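Local structure of monovalent Na+/H+ antiporter subunit A (Dietzia sp. DQ12-45-1b, 7D3U) at residues V666-P671 with L766-V771; A755-L760 with I909-G914; R620-A625 with A673-S678; F790-A795 with Y835-S840. The protein is probably an antiporter subunit of the Mrp complex, which exchanges sodium ions for protons across the cell membrane. All blocks are in the same frame, centred on the assembly; numbering follows the deposited sequence.

Contact 1: residues V666-P671 with L766-V771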
loop_
_atom_site.group_PDB
_atom_site.type_symbol
_atom_site.label_atom_id
_atom_site.label_comp_id
_atom_site.label_asym_id
_atom_site.label_seq_id
_atom_site.Cartn_x
_atom_site.Cartn_y
_atom_site.Cartn_z
ATOM N N VAL B 666 -11.675 10.212 -24.658
ATOM C CA VAL B 666 -12.122 9.045 -23.900
ATOM C C VAL B 666 -13.628 9.023 -23.683
ATOM O O VAL B 666 -14.157 8.008 -23.204
ATOM C CB VAL B 666 -11.408 8.947 -22.535
ATOM C CG1 VAL B 666 -9.908 8.823 -22.728
ATOM C CG2 VAL B 666 -11.760 10.133 -21.666
ATOM N N LEU B 667 -14.335 10.104 -24.008
ATOM C CA LEU B 667 -15.786 10.126 -23.937
ATOM C C LEU B 667 -16.436 9.756 -25.256
ATOM O O LEU B 667 -17.607 9.365 -25.266
ATOM C CB LEU B 667 -16.278 11.511 -23.511
ATOM C CG LEU B 667 -16.288 11.811 -22.013
ATOM C CD1 LEU B 667 -17.093 13.062 -21.732
ATOM C CD2 LEU B 667 -16.835 10.634 -21.239
ATOM N N GLN B 668 -15.709 9.878 -26.367
ATOM C CA GLN B 668 -16.227 9.372 -27.630
ATOM C C GLN B 668 -16.399 7.858 -27.628
ATOM O O GLN B 668 -16.954 7.315 -28.588
ATOM C CB GLN B 668 -15.310 9.786 -28.779
ATOM C CG GLN B 668 -14.072 8.927 -28.919
ATOM C CD GLN B 668 -13.074 9.513 -29.888
ATOM O OE1 GLN B 668 -13.177 10.676 -30.272
ATOM N NE2 GLN B 668 -12.099 8.710 -30.292
ATOM N N ARG B 669 -15.941 7.169 -26.581
ATOM C CA ARG B 669 -16.073 5.723 -26.471
ATOM C C ARG B 669 -17.134 5.285 -25.473
ATOM O O ARG B 669 -17.546 4.121 -25.502
ATOM C CB ARG B 669 -14.734 5.101 -26.063
ATOM C CG ARG B 669 -13.539 5.691 -26.776
ATOM C CD ARG B 669 -12.246 5.092 -26.265
ATOM N NE ARG B 669 -11.414 4.601 -27.356
ATOM C CZ ARG B 669 -10.636 5.372 -28.106
ATOM N NH1 ARG B 669 -10.579 6.676 -27.881
ATOM N NH2 ARG B 669 -9.913 4.841 -29.080
ATOM N N LEU B 670 -17.576 6.173 -24.601
ATOM C CA LEU B 670 -18.506 5.874 -23.526
ATOM C C LEU B 670 -19.900 6.380 -23.866
ATOM O O LEU B 670 -20.069 7.206 -24.768
ATOM C CB LEU B 670 -18.014 6.514 -22.224
ATOM C CG LEU B 670 -16.631 6.056 -21.767
ATOM C CD1 LEU B 670 -16.105 6.963 -20.680
ATOM C CD2 LEU B 670 -16.680 4.623 -21.285
ATOM N N PRO B 671 -20.932 5.899 -23.171
ATOM C CA PRO B 671 -22.298 6.346 -23.471
ATOM C C PRO B 671 -22.472 7.840 -23.245
ATOM O O PRO B 671 -21.598 8.537 -22.729
ATOM C CB PRO B 671 -23.164 5.527 -22.506
ATOM C CG PRO B 671 -22.221 5.036 -21.459
ATOM C CD PRO B 671 -20.932 4.817 -22.173
ATOM N N LEU B 766 -11.917 0.644 -25.401
ATOM C CA LEU B 766 -13.254 0.527 -25.960
ATOM C C LEU B 766 -13.295 1.163 -27.346
ATOM O O LEU B 766 -12.710 2.231 -27.557
ATOM C CB LEU B 766 -14.279 1.202 -25.049
ATOM C CG LEU B 766 -14.465 0.604 -23.659
ATOM C CD1 LEU B 766 -15.698 1.189 -23.001
ATOM C CD2 LEU B 766 -14.571 -0.904 -23.750
ATOM N N PRO B 767 -13.957 0.536 -28.313
ATOM C CA PRO B 767 -14.078 1.159 -29.631
ATOM C C PRO B 767 -14.981 2.376 -29.563
ATOM O O PRO B 767 -15.850 2.481 -28.695
ATOM C CB PRO B 767 -14.696 0.052 -30.498
ATOM C CG PRO B 767 -14.591 -1.205 -29.679
ATOM C CD PRO B 767 -14.629 -0.769 -28.257
ATOM N N ARG B 768 -14.756 3.307 -30.484
ATOM C CA ARG B 768 -15.566 4.517 -30.529
ATOM C C ARG B 768 -17.030 4.147 -30.706
ATOM O O ARG B 768 -17.388 3.419 -31.636
ATOM C CB ARG B 768 -15.094 5.428 -31.660
ATOM C CG ARG B 768 -16.128 6.438 -32.107
ATOM C CD ARG B 768 -15.528 7.462 -33.051
ATOM N NE ARG B 768 -14.434 6.909 -33.842
ATOM C CZ ARG B 768 -13.221 7.445 -33.912
ATOM N NH1 ARG B 768 -12.945 8.550 -33.238
ATOM N NH2 ARG B 768 -12.286 6.877 -34.658
ATOM N N ARG B 769 -17.871 4.635 -29.795
ATOM C CA ARG B 769 -19.263 4.210 -29.746
ATOM C C ARG B 769 -19.973 4.520 -31.058
ATOM O O ARG B 769 -19.858 5.619 -31.606
ATOM C CB ARG B 769 -19.972 4.889 -28.574
ATOM C CG ARG B 769 -21.432 5.213 -28.811
ATOM C CD ARG B 769 -21.986 6.063 -27.684
ATOM N NE ARG B 769 -21.202 7.277 -27.481
ATOM C CZ ARG B 769 -21.525 8.466 -27.974
ATOM N NH1 ARG B 769 -20.753 9.518 -27.739
ATOM N NH2 ARG B 769 -22.621 8.604 -28.707
ATOM N N ASP B 770 -20.707 3.531 -31.564
ATOM C CA ASP B 770 -21.359 3.617 -32.870
ATOM C C ASP B 770 -22.590 4.503 -32.750
ATOM O O ASP B 770 -23.697 4.038 -32.477
ATOM C CB ASP B 770 -21.729 2.230 -33.376
ATOM C CG ASP B 770 -20.519 1.418 -33.785
ATOM O OD1 ASP B 770 -19.433 2.013 -33.948
ATOM O OD2 ASP B 770 -20.650 0.185 -33.940
ATOM N N VAL B 771 -22.398 5.798 -32.959
ATOM C CA VAL B 771 -23.542 6.716 -32.941
ATOM C C VAL B 771 -24.327 6.566 -34.243
ATOM O O VAL B 771 -23.723 6.525 -35.331
ATOM C CB VAL B 771 -23.068 8.161 -32.720
ATOM C CG1 VAL B 771 -22.278 8.690 -33.913
ATOM C CG2 VAL B 771 -24.256 9.067 -32.425
#
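Three hydrogen bonds, all accepted by backbone carbonyls, join 666-671 to 766-771. One is purely main chain: Arg769 N donates to Gln668 O over 3.1 Å, lying in the carbonyl plane. The other two use the NE of an arginine. Arg669 NE meets Leu766 O at 2.7 Å, nearly along the C=O axis and in the guanidinium plane. From the opposite segment Arg769, bent at chi3 (55°), brings its NE to Leu670 O at 2.9 Å, approaching from above the carbonyl plane. Gln668 O and Leu670 O sit just past helix 646-667, in the part related to MbhD; Leu766 O belongs to the loop after helix 739-762, in the part related to MbhE. The leucine tips add an apolar contact, Leu670 CD2 against Leu766 CD1 at 4.0 Å, the two side chains crossing at about a right angle. Among the charged groups, Arg669 NH1 has Leu912 O as its partner. Arg768 forms a salt bridge with Asp841 through NH2, while its NH1 rests beside Gln668 NE2, two donors side by side. Leu667 and Gln668 also pack against subunit F, and Leu766 against subunit C.

Contact 2: residues A755-L760 with I909-G914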
loop_
_atom_site.group_PDB
_atom_site.type_symbol
_atom_site.label_atom_id
_atom_site.label_comp_id
_atom_site.label_asym_id
_atom_site.label_seq_id
_atom_site.Cartn_x
_atom_site.Cartn_y
_atom_site.Cartn_z
ATOM N N ALA B 755 3.083 4.937 -19.160
ATOM C CA ALA B 755 2.054 4.115 -18.542
ATOM C C ALA B 755 0.787 4.084 -19.381
ATOM O O ALA B 755 0.105 3.060 -19.422
ATOM C CB ALA B 755 1.755 4.624 -17.135
ATOM N N VAL B 756 0.456 5.187 -20.054
ATOM C CA VAL B 756 -0.634 5.163 -21.023
ATOM C C VAL B 756 -0.317 4.179 -22.141
ATOM O O VAL B 756 -1.178 3.395 -22.567
ATOM C CB VAL B 756 -0.893 6.578 -21.572
ATOM C CG1 VAL B 756 -1.669 6.515 -22.875
ATOM C CG2 VAL B 756 -1.634 7.413 -20.549
ATOM N N ILE B 757 0.926 4.202 -22.628
ATOM C CA ILE B 757 1.336 3.252 -23.662
ATOM C C ILE B 757 1.157 1.820 -23.170
ATOM O O ILE B 757 0.577 0.972 -23.859
ATOM C CB ILE B 757 2.788 3.519 -24.094
ATOM C CG1 ILE B 757 2.901 4.880 -24.776
ATOM C CG2 ILE B 757 3.273 2.424 -25.022
ATOM C CD1 ILE B 757 4.234 5.110 -25.441
ATOM N N LEU B 758 1.650 1.534 -21.963
ATOM C CA LEU B 758 1.553 0.182 -21.420
ATOM C C LEU B 758 0.104 -0.236 -21.212
ATOM O O LEU B 758 -0.261 -1.387 -21.473
ATOM C CB LEU B 758 2.326 0.089 -20.108
ATOM C CG LEU B 758 3.847 0.097 -20.220
ATOM C CD1 LEU B 758 4.471 -0.122 -18.858
ATOM C CD2 LEU B 758 4.308 -0.964 -21.198
ATOM N N ALA B 759 -0.738 0.682 -20.737
ATOM C CA ALA B 759 -2.132 0.351 -20.477
ATOM C C ALA B 759 -2.873 0.043 -21.769
ATOM O O ALA B 759 -3.621 -0.937 -21.847
ATOM C CB ALA B 759 -2.812 1.495 -19.726
ATOM N N LEU B 760 -2.675 0.864 -22.800
ATOM C CA LEU B 760 -3.348 0.599 -24.064
ATOM C C LEU B 760 -2.690 -0.517 -24.862
ATOM O O LEU B 760 -3.255 -0.950 -25.872
ATOM C CB LEU B 760 -3.422 1.873 -24.903
ATOM C CG LEU B 760 -4.388 2.901 -24.319
ATOM C CD1 LEU B 760 -4.672 4.008 -25.308
ATOM C CD2 LEU B 760 -5.680 2.229 -23.897
ATOM N N ILE B 909 -2.373 11.402 -27.401
ATOM C CA ILE B 909 -3.250 11.675 -28.535
ATOM C C ILE B 909 -3.217 10.543 -29.553
ATOM O O ILE B 909 -4.245 10.194 -30.136
ATOM C CB ILE B 909 -2.880 13.026 -29.180
ATOM C CG1 ILE B 909 -3.129 14.171 -28.202
ATOM C CG2 ILE B 909 -3.677 13.250 -30.449
ATOM C CD1 ILE B 909 -4.566 14.302 -27.784
ATOM N N ASP B 910 -2.051 9.935 -29.779
ATOM C CA ASP B 910 -1.952 8.892 -30.790
ATOM C C ASP B 910 -2.508 7.563 -30.301
ATOM O O ASP B 910 -3.029 6.784 -31.107
ATOM C CB ASP B 910 -0.497 8.721 -31.224
ATOM C CG ASP B 910 -0.264 7.431 -31.980
ATOM O OD1 ASP B 910 -0.920 7.225 -33.022
ATOM O OD2 ASP B 910 0.567 6.617 -31.532
ATOM N N LYS B 911 -2.420 7.282 -29.001
ATOM C CA LYS B 911 -2.920 6.005 -28.506
ATOM C C LYS B 911 -4.427 6.040 -28.279
ATOM O O LYS B 911 -5.121 5.058 -28.565
ATOM C CB LYS B 911 -2.190 5.622 -27.219
ATOM C CG LYS B 911 -0.702 5.389 -27.393
ATOM C CD LYS B 911 -0.382 3.910 -27.528
ATOM C CE LYS B 911 -0.286 3.495 -28.983
ATOM N NZ LYS B 911 0.192 2.094 -29.126
ATOM N N LEU B 912 -4.950 7.155 -27.772
ATOM C CA LEU B 912 -6.373 7.263 -27.478
ATOM C C LEU B 912 -7.195 7.732 -28.669
ATOM O O LEU B 912 -8.373 7.375 -28.775
ATOM C CB LEU B 912 -6.598 8.216 -26.303
ATOM C CG LEU B 912 -6.300 7.657 -24.913
ATOM C CD1 LEU B 912 -6.296 8.768 -23.881
ATOM C CD2 LEU B 912 -7.314 6.591 -24.547
ATOM N N GLY B 913 -6.612 8.524 -29.564
ATOM C CA GLY B 913 -7.349 9.043 -30.698
ATOM C C GLY B 913 -7.773 7.979 -31.687
ATOM O O GLY B 913 -6.934 7.377 -32.362
ATOM N N GLY B 914 -9.077 7.737 -31.784
ATOM C CA GLY B 914 -9.584 6.754 -32.717
ATOM C C GLY B 914 -9.223 5.332 -32.316
ATOM O O GLY B 914 -8.798 5.050 -31.195
#
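Leu760 CD1 is the focus where two predicted membrane-spanning helices, 739-762 of the MbhE-related part and 890-912, pack near their ends. The methyl lies 3.5 Å from Lys911 CB and, at the same distance, against Lys911 O, so that it covers both the root of the side chain and the main-chain carbonyl. A second leucine completes the group, with Leu912 CD2 3.8 Å from Leu760 CD1. Leu760 and Lys911 run past each other in opposite directions. The lysine bends at chi2 (-98°) and again at chi3, and these turns lay its methylenes along the neighbouring helix, where Lys911 CD comes within 4.4 Å of Ile757 CG1. Val756 CG1 flanks the same side chain, 4.5 Å from Lys911 CB, one helical turn before Leu760.

The next shell fixes both partners. Val756 and Leu760 pack on subunit C, which also touches Leu912, and Ile757 reaches Phe108 of subunit D. On the other helix, Asp910 takes a salt bridge from Arg845 and a hydrogen bond from Tyr850, which also packs on Lys911. The last turn is held by Gly913 N bonding to Ile909 O, and the chain then leaves through Gly914 with a positive phi of 69°.

No hydrogen bond crosses between 755-760 and 909-914. The fit therefore appears to rest on van der Waals contact of Leu760, Val756 and Ile757 with the aliphatic part of Lys911, and of Leu760 with Leu912, whereas the side-chain bonds of Asp910 are made to other parts of the chain.

Contact 3: residues R620-A625 with A673-S678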
loop_
_atom_site.group_PDB
_atom_site.type_symbol
_atom_site.label_atom_id
_atom_site.label_comp_id
_atom_site.label_asym_id
_atom_site.label_seq_id
_atom_site.Cartn_x
_atom_site.Cartn_y
_atom_site.Cartn_z
ATOM N N ARG B 620 -26.293 15.712 -16.133
ATOM C CA ARG B 620 -26.689 14.335 -16.383
ATOM C C ARG B 620 -26.182 13.804 -17.716
ATOM O O ARG B 620 -26.504 12.669 -18.076
ATOM C CB ARG B 620 -28.214 14.206 -16.328
ATOM C CG ARG B 620 -28.790 14.285 -14.928
ATOM C CD ARG B 620 -30.229 14.771 -14.954
ATOM N NE ARG B 620 -30.329 16.162 -15.385
ATOM C CZ ARG B 620 -31.400 16.927 -15.207
ATOM N NH1 ARG B 620 -32.474 16.437 -14.602
ATOM N NH2 ARG B 620 -31.399 18.183 -15.634
ATOM N N SER B 621 -25.404 14.589 -18.454
ATOM C CA SER B 621 -24.876 14.179 -19.746
ATOM C C SER B 621 -23.372 14.397 -19.771
ATOM O O SER B 621 -22.876 15.409 -19.267
ATOM C CB SER B 621 -25.533 14.954 -20.887
ATOM O OG SER B 621 -24.723 16.045 -21.284
ATOM N N ARG B 622 -22.650 13.444 -20.362
ATOM C CA ARG B 622 -21.192 13.491 -20.346
ATOM C C ARG B 622 -20.632 14.706 -21.075
ATOM O O ARG B 622 -19.508 15.123 -20.779
ATOM C CB ARG B 622 -20.620 12.215 -20.962
ATOM C CG ARG B 622 -20.904 10.959 -20.161
ATOM C CD ARG B 622 -20.247 9.744 -20.788
ATOM N NE ARG B 622 -20.527 8.522 -20.045
ATOM C CZ ARG B 622 -19.854 8.135 -18.970
ATOM N NH1 ARG B 622 -18.860 8.878 -18.506
ATOM N NH2 ARG B 622 -20.177 7.007 -18.354
ATOM N N LEU B 623 -21.380 15.286 -22.014
ATOM C CA LEU B 623 -20.864 16.437 -22.747
ATOM C C LEU B 623 -21.006 17.723 -21.945
ATOM O O LEU B 623 -20.088 18.553 -21.926
ATOM C CB LEU B 623 -21.574 16.569 -24.090
ATOM C CG LEU B 623 -21.242 17.848 -24.851
ATOM C CD1 LEU B 623 -19.786 17.859 -25.258
ATOM C CD2 LEU B 623 -22.131 17.968 -26.059
ATOM N N GLY B 624 -22.149 17.915 -21.286
ATOM C CA GLY B 624 -22.276 19.034 -20.372
ATOM C C GLY B 624 -21.220 19.009 -19.288
ATOM O O GLY B 624 -20.727 20.060 -18.870
ATOM N N ALA B 625 -20.824 17.814 -18.851
ATOM C CA ALA B 625 -19.820 17.701 -17.802
ATOM C C ALA B 625 -18.443 18.129 -18.293
ATOM O O ALA B 625 -17.713 18.814 -17.573
ATOM C CB ALA B 625 -19.780 16.273 -17.271
ATOM N N ALA B 673 -24.904 9.500 -21.447
ATOM C CA ALA B 673 -25.401 9.949 -20.157
ATOM C C ALA B 673 -24.706 9.193 -19.037
ATOM O O ALA B 673 -24.390 8.009 -19.178
ATOM C CB ALA B 673 -26.916 9.757 -20.050
ATOM N N PHE B 674 -24.464 9.889 -17.930
ATOM C CA PHE B 674 -23.900 9.244 -16.756
ATOM C C PHE B 674 -24.837 8.154 -16.252
ATOM O O PHE B 674 -26.035 8.139 -16.546
ATOM C CB PHE B 674 -23.651 10.264 -15.650
ATOM C CG PHE B 674 -22.532 11.214 -15.942
ATOM C CD1 PHE B 674 -21.397 10.785 -16.601
ATOM C CD2 PHE B 674 -22.615 12.537 -15.558
ATOM C CE1 PHE B 674 -20.367 11.658 -16.867
ATOM C CE2 PHE B 674 -21.588 13.412 -15.823
ATOM C CZ PHE B 674 -20.464 12.972 -16.479
ATOM N N HIS B 675 -24.277 7.233 -15.478
ATOM C CA HIS B 675 -25.079 6.160 -14.913
ATOM C C HIS B 675 -26.013 6.717 -13.848
ATOM O O HIS B 675 -25.598 7.505 -12.994
ATOM C CB HIS B 675 -24.177 5.081 -14.321
ATOM C CG HIS B 675 -23.331 4.376 -15.333
ATOM N ND1 HIS B 675 -22.180 4.926 -15.854
ATOM C CD2 HIS B 675 -23.466 3.162 -15.918
ATOM C CE1 HIS B 675 -21.644 4.081 -16.718
ATOM N NE2 HIS B 675 -22.405 3.004 -16.775
ATOM N N THR B 676 -27.278 6.317 -13.904
ATOM C CA THR B 676 -28.256 6.807 -12.943
ATOM C C THR B 676 -28.020 6.156 -11.585
ATOM O O THR B 676 -28.074 4.929 -11.456
ATOM C CB THR B 676 -29.674 6.530 -13.440
ATOM O OG1 THR B 676 -29.849 5.121 -13.634
ATOM C CG2 THR B 676 -29.946 7.265 -14.745
ATOM N N VAL B 677 -27.750 6.977 -10.577
ATOM C CA VAL B 677 -27.498 6.510 -9.221
ATOM C C VAL B 677 -28.752 6.743 -8.388
ATOM O O VAL B 677 -29.381 7.805 -8.474
ATOM C CB VAL B 677 -26.272 7.209 -8.608
ATOM C CG1 VAL B 677 -26.430 8.714 -8.665
ATOM C CG2 VAL B 677 -26.048 6.743 -7.180
ATOM N N SER B 678 -29.128 5.736 -7.604
ATOM C CA SER B 678 -30.383 5.765 -6.871
ATOM C C SER B 678 -30.426 6.926 -5.886
ATOM O O SER B 678 -29.397 7.385 -5.383
ATOM C CB SER B 678 -30.580 4.451 -6.120
ATOM O OG SER B 678 -30.106 4.556 -4.788
#
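The backbones approach where Phe674 N makes a weak, long hydrogen bond to Arg620 O (3.5 Å), with Ser621 and Ala673 alongside each other. Phe674 and Arg622 carry most of the contact. One face of the Phe674 ring lies against the main chain at Ser621 C and Arg622 N, and at its edge Ala625 CB meets CZ at 3.5 Å. Arg622, extended from CG to NE, runs past the ring with CG 3.4 Å from Phe674 CE1. Its guanidinium then stands 83° to the ring, with the ring's CD1 edge over the guanidinium face and near its rim. His675 CE1 lies in the guanidinium plane at the edge, 3.7 Å from Arg622 NH2, the atom that forms a salt bridge with Asp97 of subunit C. An alanine in place of Arg622 would strip the methylenes and guanidinium from Phe674, and would probably leave its ring less firmly held and weaken the tie to subunit C. Ser621 is the N-cap of helix 622-642, its OG accepting from Gly624 N (3.2 Å). Helices 622-642 and 646-667 form a helical hairpin, and the chain leaving the second crosses back over the capped start of the first.

Contact 4: residues F790-A795 with Y835-S840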
loop_
_atom_site.group_PDB
_atom_site.type_symbol
_atom_site.label_atom_id
_atom_site.label_comp_id
_atom_site.label_asym_id
_atom_site.label_seq_id
_atom_site.Cartn_x
_atom_site.Cartn_y
_atom_site.Cartn_z
ATOM N N PHE B 790 -12.656 24.029 -43.320
ATOM C CA PHE B 790 -12.506 25.206 -42.473
ATOM C C PHE B 790 -11.329 25.048 -41.523
ATOM O O PHE B 790 -10.506 25.958 -41.383
ATOM C CB PHE B 790 -13.797 25.461 -41.700
ATOM C CG PHE B 790 -15.028 25.399 -42.551
ATOM C CD1 PHE B 790 -15.160 26.214 -43.657
ATOM C CD2 PHE B 790 -16.058 24.531 -42.242
ATOM C CE1 PHE B 790 -16.290 26.161 -44.442
ATOM C CE2 PHE B 790 -17.190 24.475 -43.022
ATOM C CZ PHE B 790 -17.305 25.292 -44.124
ATOM N N LEU B 791 -11.227 23.896 -40.863
ATOM C CA LEU B 791 -10.103 23.670 -39.965
ATOM C C LEU B 791 -8.818 23.372 -40.722
ATOM O O LEU B 791 -7.738 23.769 -40.273
ATOM C CB LEU B 791 -10.416 22.534 -38.995
ATOM C CG LEU B 791 -9.420 22.396 -37.844
ATOM C CD1 LEU B 791 -9.201 23.737 -37.173
ATOM C CD2 LEU B 791 -9.902 21.367 -36.839
ATOM N N ARG B 792 -8.905 22.688 -41.865
ATOM C CA ARG B 792 -7.701 22.375 -42.626
ATOM C C ARG B 792 -7.037 23.621 -43.192
ATOM O O ARG B 792 -5.855 23.570 -43.547
ATOM C CB ARG B 792 -8.027 21.397 -43.756
ATOM C CG ARG B 792 -8.197 19.961 -43.292
ATOM C CD ARG B 792 -8.179 18.981 -44.453
ATOM N NE ARG B 792 -9.415 19.015 -45.228
ATOM C CZ ARG B 792 -9.560 19.679 -46.369
ATOM N NH1 ARG B 792 -8.545 20.365 -46.872
ATOM N NH2 ARG B 792 -10.720 19.655 -47.010
ATOM N N THR B 793 -7.763 24.733 -43.289
ATOM C CA THR B 793 -7.191 25.991 -43.749
ATOM C C THR B 793 -6.764 26.890 -42.597
ATOM O O THR B 793 -5.674 27.465 -42.632
ATOM C CB THR B 793 -8.184 26.735 -44.645
ATOM O OG1 THR B 793 -8.390 25.989 -45.849
ATOM C CG2 THR B 793 -7.639 28.107 -45.005
ATOM N N PHE B 794 -7.607 27.028 -41.572
ATOM C CA PHE B 794 -7.211 27.804 -40.403
ATOM C C PHE B 794 -5.978 27.215 -39.739
ATOM O O PHE B 794 -5.201 27.945 -39.114
ATOM C CB PHE B 794 -8.362 27.880 -39.404
ATOM C CG PHE B 794 -8.122 28.838 -38.276
ATOM C CD1 PHE B 794 -7.541 30.071 -38.509
ATOM C CD2 PHE B 794 -8.482 28.509 -36.980
ATOM C CE1 PHE B 794 -7.320 30.956 -37.473
ATOM C CE2 PHE B 794 -8.264 29.391 -35.941
ATOM C CZ PHE B 794 -7.683 30.615 -36.187
ATOM N N ALA B 795 -5.773 25.903 -39.864
ATOM C CA ALA B 795 -4.552 25.303 -39.350
ATOM C C ALA B 795 -3.325 25.734 -40.139
ATOM O O ALA B 795 -2.226 25.734 -39.583
ATOM C CB ALA B 795 -4.664 23.781 -39.353
ATOM N N TYR B 835 -4.564 16.802 -34.686
ATOM C CA TYR B 835 -5.446 15.643 -34.601
ATOM C C TYR B 835 -6.841 15.985 -35.110
ATOM O O TYR B 835 -7.409 15.258 -35.932
ATOM C CB TYR B 835 -5.509 15.131 -33.163
ATOM C CG TYR B 835 -6.624 14.142 -32.928
ATOM C CD1 TYR B 835 -6.477 12.808 -33.273
ATOM C CD2 TYR B 835 -7.828 14.544 -32.369
ATOM C CE1 TYR B 835 -7.494 11.902 -33.064
ATOM C CE2 TYR B 835 -8.850 13.647 -32.162
ATOM C CZ TYR B 835 -8.679 12.327 -32.508
ATOM O OH TYR B 835 -9.697 11.428 -32.298
ATOM N N LEU B 836 -7.411 17.090 -34.622
ATOM C CA LEU B 836 -8.749 17.489 -35.049
ATOM C C LEU B 836 -8.797 17.808 -36.538
ATOM O O LEU B 836 -9.864 17.726 -37.156
ATOM C CB LEU B 836 -9.219 18.698 -34.242
ATOM C CG LEU B 836 -9.341 18.524 -32.729
ATOM C CD1 LEU B 836 -9.728 19.837 -32.079
ATOM C CD2 LEU B 836 -10.352 17.447 -32.397
ATOM N N ARG B 837 -7.659 18.171 -37.127
ATOM C CA ARG B 837 -7.621 18.570 -38.528
ATOM C C ARG B 837 -7.730 17.385 -39.478
ATOM O O ARG B 837 -8.228 17.541 -40.598
ATOM C CB ARG B 837 -6.330 19.343 -38.803
ATOM C CG ARG B 837 -6.131 19.753 -40.246
ATOM C CD ARG B 837 -4.781 20.403 -40.441
ATOM N NE ARG B 837 -3.729 19.416 -40.655
ATOM C CZ ARG B 837 -3.212 19.128 -41.843
ATOM N NH1 ARG B 837 -3.649 19.752 -42.927
ATOM N NH2 ARG B 837 -2.255 18.216 -41.947
ATOM N N ALA B 838 -7.293 16.203 -39.049
ATOM C CA ALA B 838 -7.145 15.079 -39.959
ATOM C C ALA B 838 -8.487 14.685 -40.575
ATOM O O ALA B 838 -9.533 14.796 -39.931
ATOM C CB ALA B 838 -6.541 13.885 -39.229
ATOM N N PRO B 839 -8.482 14.225 -41.830
ATOM C CA PRO B 839 -9.735 13.814 -42.476
ATOM C C PRO B 839 -10.393 12.630 -41.791
ATOM O O PRO B 839 -11.565 12.695 -41.414
ATOM C CB PRO B 839 -9.295 13.454 -43.903
ATOM C CG PRO B 839 -7.945 14.073 -44.073
ATOM C CD PRO B 839 -7.322 14.065 -42.720
ATOM N N SER B 840 -9.646 11.547 -41.620
ATOM C CA SER B 840 -10.160 10.315 -41.046
ATOM C C SER B 840 -9.257 9.863 -39.903
ATOM O O SER B 840 -8.363 10.588 -39.460
ATOM C CB SER B 840 -10.287 9.235 -42.122
ATOM O OG SER B 840 -9.154 8.386 -42.117
#
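Helices 789-812 and 821-837 follow one another in the MnhB-related part of the chain, and here the first turns of one pack against the last turn of the other. Leu791, its CG anti to the backbone N (chi1 -169°), points at the partner helix and sets CD2 3.8 Å from Leu836 CB, with Leu836 O at 3.7 Å from the same methyl. Beside it, Arg792 and Arg837 cross at about a right angle and touch through their methylenes, CG to CG at 3.7 Å. Arg792 CG also rests on Arg837 O, 3.6 Å away. Arg837 keeps CG anti to its backbone N (chi1 177°) and reaches across to helix 789-812, so that its CD meets Ala795 CB at 3.6 Å, before the chain bends at chi3 (85°). The Arg792 carbonyl oxygen lies at the edge of the Arg837 guanidinium, near its plane. An alanine at Arg837 would lose the methylenes that cover Arg792 and Ala795, and would probably loosen this edge of the helix pair. Partners in other subunits hold much of the polar chemistry: Arg792 NH1 makes a salt bridge with Glu54 of the cation antiporter chain, Leu836 O accepts from Arg78 of subunit F, and Leu791 N is hydrogen-bonded to Tyr87 of subunit G. Between 790-795 and 835-840 themselves no hydrogen bond forms. The two arginines meet by their hydrocarbon parts while Arg792 NE and Arg837 NH1 stay 6.3 Å apart, a separation that would ease the repulsion of like charges, and the salt bridge to Glu54 probably offsets the charge on Arg792.

Contact 1 is the junction of the group, touching each of the other three. Arg669 NH1 reaches Leu912 O at 2.5 Å, a probable hydrogen bond that ties contact 1 to contact 2, whose centre is about 15 Å away. Contact 3, with its centre equally distant, adjoins through Arg622, which packs on Leu667, Leu670 and Pro671. Tyr835 of contact 4 lies beside Ile909 and Gly913 of contact 2, with Gly913 CA 3.7 Å from Tyr835 OH, and comes near Gln668 of contact 1. Contact 3 touches neither contact 2 nor contact 4, nearest atoms being about 13 and 12 Å apart. A bound dodecyl maltoside lies about 6 Å from the Arg620 side chain.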